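Local coordinates for protein NADPH-flavin oxidoreductase (PDB 2H0U) that binds flavin mononucleotide and, as a member of the nitroreductase family, probably uses NAD(P)H to reduce flavins or nitro compounds, at residues A[12-17]-A[195-200]. Residues are numbered along the deposited sequence; the frame is centred on the assembly and turned at random.
With FMN (flavin mononucleotide), chain B.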
loop_
_atom_site.group_PDB
_atom_site.type_symbol
_atom_site.label_atom_id
_atom_site.label_comp_id
_atom_site.label_asym_id
_atom_site.label_seq_id
_atom_site.Cartn_x
_atom_site.Cartn_y
_atom_site.Cartn_z
ATOM N N GLN A 12 -2.596 0.409 -18.431
ATOM C CA GLN A 12 -2.342 1.846 -18.577
ATOM C C GLN A 12 -1.459 2.406 -17.456
ATOM O O GLN A 12 -0.595 3.242 -17.702
ATOM C CB GLN A 12 -3.664 2.618 -18.671
ATOM C CG GLN A 12 -3.527 4.123 -18.875
ATOM C CD GLN A 12 -4.875 4.842 -19.023
ATOM O OE1 GLN A 12 -5.832 4.272 -19.551
ATOM N NE2 GLN A 12 -4.941 6.112 -18.592
ATOM N N ARG A 13 -1.704 1.966 -16.224
ATOM C CA ARG A 13 -0.894 2.378 -15.078
ATOM C C ARG A 13 0.418 1.589 -15.191
ATOM O O ARG A 13 0.409 0.376 -15.082
ATOM C CB ARG A 13 -1.628 2.008 -13.762
ATOM C CG ARG A 13 -1.216 2.846 -12.489
ATOM C CD ARG A 13 0.184 2.481 -11.904
ATOM N NE ARG A 13 0.421 1.037 -11.978
ATOM C CZ ARG A 13 1.607 0.451 -12.110
ATOM N NH1 ARG A 13 2.713 1.182 -12.116
ATOM N NH2 ARG A 13 1.667 -0.872 -12.258
ATOM N N PHE A 14 1.535 2.270 -15.434
ATOM C CA PHE A 14 2.822 1.597 -15.472
ATOM C C PHE A 14 3.837 2.553 -14.875
ATOM O O PHE A 14 3.534 3.715 -14.633
ATOM C CB PHE A 14 3.224 1.219 -16.913
ATOM C CG PHE A 14 3.735 2.381 -17.727
ATOM C CD1 PHE A 14 5.102 2.509 -18.032
ATOM C CD2 PHE A 14 2.835 3.349 -18.222
ATOM C CE1 PHE A 14 5.551 3.586 -18.814
ATOM C CE2 PHE A 14 3.292 4.440 -18.958
ATOM C CZ PHE A 14 4.631 4.560 -19.263
ATOM N N ALA A 15 5.040 2.060 -14.629
ATOM C CA ALA A 15 6.056 2.899 -14.018
ATOM C C ALA A 15 6.702 3.762 -15.109
ATOM O O ALA A 15 7.659 3.343 -15.817
ATOM C CB ALA A 15 7.097 2.045 -13.261
ATOM N N ALA A 16 6.150 4.968 -15.274
ATOM C CA ALA A 16 6.640 5.873 -16.307
ATOM C C ALA A 16 7.975 6.473 -15.897
ATOM O O ALA A 16 8.097 7.105 -14.836
ATOM C CB ALA A 16 5.594 6.974 -16.595
ATOM N N LYS A 17 8.987 6.282 -16.741
ATOM C CA LYS A 17 10.338 6.809 -16.453
ATOM C C LYS A 17 10.713 8.038 -17.278
ATOM O O LYS A 17 11.686 8.739 -16.937
ATOM C CB LYS A 17 11.431 5.748 -16.684
ATOM C CG LYS A 17 11.387 4.442 -15.838
ATOM C CD LYS A 17 10.584 4.511 -14.537
ATOM C CE LYS A 17 10.382 3.088 -13.978
ATOM N NZ LYS A 17 11.612 2.192 -14.042
ATOM N N GLY A 195 3.045 12.845 -13.741
ATOM C CA GLY A 195 3.107 13.724 -14.920
ATOM C C GLY A 195 2.598 13.009 -16.135
ATOM O O GLY A 195 1.848 12.040 -16.029
ATOM N N TYR A 196 3.018 13.473 -17.308
ATOM C CA TYR A 196 2.615 12.782 -18.557
ATOM C C TYR A 196 3.782 12.108 -19.243
ATOM O O TYR A 196 4.814 12.730 -19.485
ATOM C CB TYR A 196 1.947 13.774 -19.503
ATOM C CG TYR A 196 0.669 14.304 -18.953
ATOM C CD1 TYR A 196 -0.513 13.583 -19.097
ATOM C CD2 TYR A 196 0.632 15.533 -18.275
ATOM C CE1 TYR A 196 -1.705 14.067 -18.584
ATOM C CE2 TYR A 196 -0.564 16.035 -17.753
ATOM C CZ TYR A 196 -1.722 15.282 -17.916
ATOM O OH TYR A 196 -2.918 15.754 -17.454
ATOM N N ARG A 197 3.594 10.841 -19.599
ATOM C CA ARG A 197 4.660 10.030 -20.171
ATOM C C ARG A 197 5.092 10.588 -21.534
ATOM O O ARG A 197 4.285 11.175 -22.268
ATOM C CB ARG A 197 4.200 8.558 -20.353
ATOM C CG ARG A 197 3.037 8.417 -21.373
ATOM C CD ARG A 197 2.521 6.971 -21.428
ATOM N NE ARG A 197 1.342 6.812 -22.287
ATOM C CZ ARG A 197 1.351 6.597 -23.606
ATOM N NH1 ARG A 197 2.480 6.538 -24.300
ATOM N NH2 ARG A 197 0.192 6.465 -24.243
ATOM N N ASN A 198 6.366 10.403 -21.841
ATOM C CA ASN A 198 6.872 10.691 -23.163
ATOM C C ASN A 198 7.509 9.446 -23.780
ATOM O O ASN A 198 8.516 9.523 -24.491
ATOM C CB ASN A 198 7.854 11.854 -23.099
ATOM C CG ASN A 198 7.930 12.581 -24.404
ATOM O OD1 ASN A 198 7.105 12.350 -25.294
ATOM N ND2 ASN A 198 8.889 13.475 -24.528
ATOM N N GLN A 199 6.918 8.285 -23.476
ATOM C CA GLN A 199 7.400 6.996 -23.963
ATOM C C GLN A 199 6.194 6.089 -24.109
ATOM O O GLN A 199 5.105 6.431 -23.618
ATOM C CB GLN A 199 8.382 6.360 -22.976
ATOM C CG GLN A 199 7.822 6.146 -21.600
ATOM C CD GLN A 199 8.812 5.481 -20.660
ATOM O OE1 GLN A 199 9.863 4.938 -21.069
ATOM N NE2 GLN A 199 8.509 5.563 -19.403
ATOM N N GLU A 200 6.381 4.943 -24.759
ATOM C CA GLU A 200 5.284 3.970 -24.861
ATOM C C GLU A 200 5.012 3.349 -23.490
ATOM O O GLU A 200 5.902 3.311 -22.618
ATOM C CB GLU A 200 5.583 2.887 -25.906
ATOM C CG GLU A 200 5.667 3.402 -27.348
ATOM C CD GLU A 200 4.333 3.887 -27.905
ATOM O OE1 GLU A 200 3.313 3.176 -27.795
ATOM O OE2 GLU A 200 4.301 4.994 -28.481
HETATM N N1 FMN B . 11.316 2.550 -10.380
HETATM C C2 FMN B . 12.458 3.333 -10.469
HETATM O O2 FMN B . 12.961 3.521 -11.570
HETATM N N3 FMN B . 13.056 3.857 -9.353
HETATM C C4 FMN B . 12.531 3.595 -8.113
HETATM O O4 FMN B . 12.978 4.183 -7.131
HETATM C C4A FMN B . 11.390 2.768 -8.017
HETATM N N5 FMN B . 10.851 2.490 -6.785
HETATM C C5A FMN B . 9.674 1.768 -6.667
HETATM C C6 FMN B . 9.165 1.550 -5.370
HETATM C C7 FMN B . 7.978 0.810 -5.254
HETATM C C7M FMN B . 7.236 0.895 -3.952
HETATM C C8 FMN B . 7.334 0.257 -6.378
HETATM C C8M FMN B . 5.904 -0.282 -6.241
HETATM C C9 FMN B . 7.858 0.483 -7.642
HETATM C C9A FMN B . 9.048 1.226 -7.789
HETATM N N10 FMN B . 9.610 1.446 -9.054
HETATM C C10 FMN B . 10.768 2.256 -9.156
HETATM C "C1'" FMN B . 9.005 0.897 -10.312
HETATM C "C2'" FMN B . 9.055 -0.637 -10.372
HETATM O "O2'" FMN B . 10.262 -1.015 -10.991
HETATM C "C3'" FMN B . 7.849 -1.089 -11.205
HETATM O "O3'" FMN B . 6.648 -0.727 -10.551
HETATM C "C4'" FMN B . 7.748 -2.592 -11.445
HETATM O "O4'" FMN B . 8.850 -2.979 -12.248
HETATM C "C5'" FMN B . 6.437 -3.047 -12.115
HETATM O "O5'" FMN B . 6.358 -2.375 -13.384
HETATM P P FMN B . 5.095 -1.446 -13.713
HETATM O O1P FMN B . 4.985 -0.470 -12.570
HETATM O O2P FMN B . 5.419 -0.738 -15.026
HETATM O O3P FMN B . 3.848 -2.280 -13.842
#
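Phe14 sets the edge of its ring against Arg197 and Gln199 of the loop 195-200. At that edge CE2 lies 3.6 Å from CD of Arg197, whose aliphatic chain runs at about a right angle to the phenylalanine side chain. The ring's CZ is also 3.8 Å from the backbone O of Glu200. In Gln199, chi1 of 58° places CG between the backbone N and the carbonyl carbon, and the extended chain beyond it carries the amide to the ring edge near CE1 of Phe14, its plane turned 54° from the ring, with the amide end next to the backbone N of Lys17. Arg197 stays extended from CG to NE, and its NH1 turns back to the O of Gln199 in a 2.7 Å hydrogen bond, tying the loop to itself beside the ring. In this nitroreductase-family protein the 12-17 segment, leaving helix 3-12, forms part of the FMN pocket, reaching from the phosphate to the flavin ring; the loop after strand 186-195 packs behind it. Toward the cofactor, Arg13 NH1 donates to the phosphate oxygen O1P of FMN (2.8 Å, 164°), the N of Ala15 to phosphate O2P at 2.9 Å, and Lys17 NZ to O2 of the flavin ring at 3.1 Å. Ala16 CB rests 4.3 Å from CB of Arg197. Lys204, itself hydrogen-bonded to FMN and to the O of Arg13, also touches the Phe14 side chain.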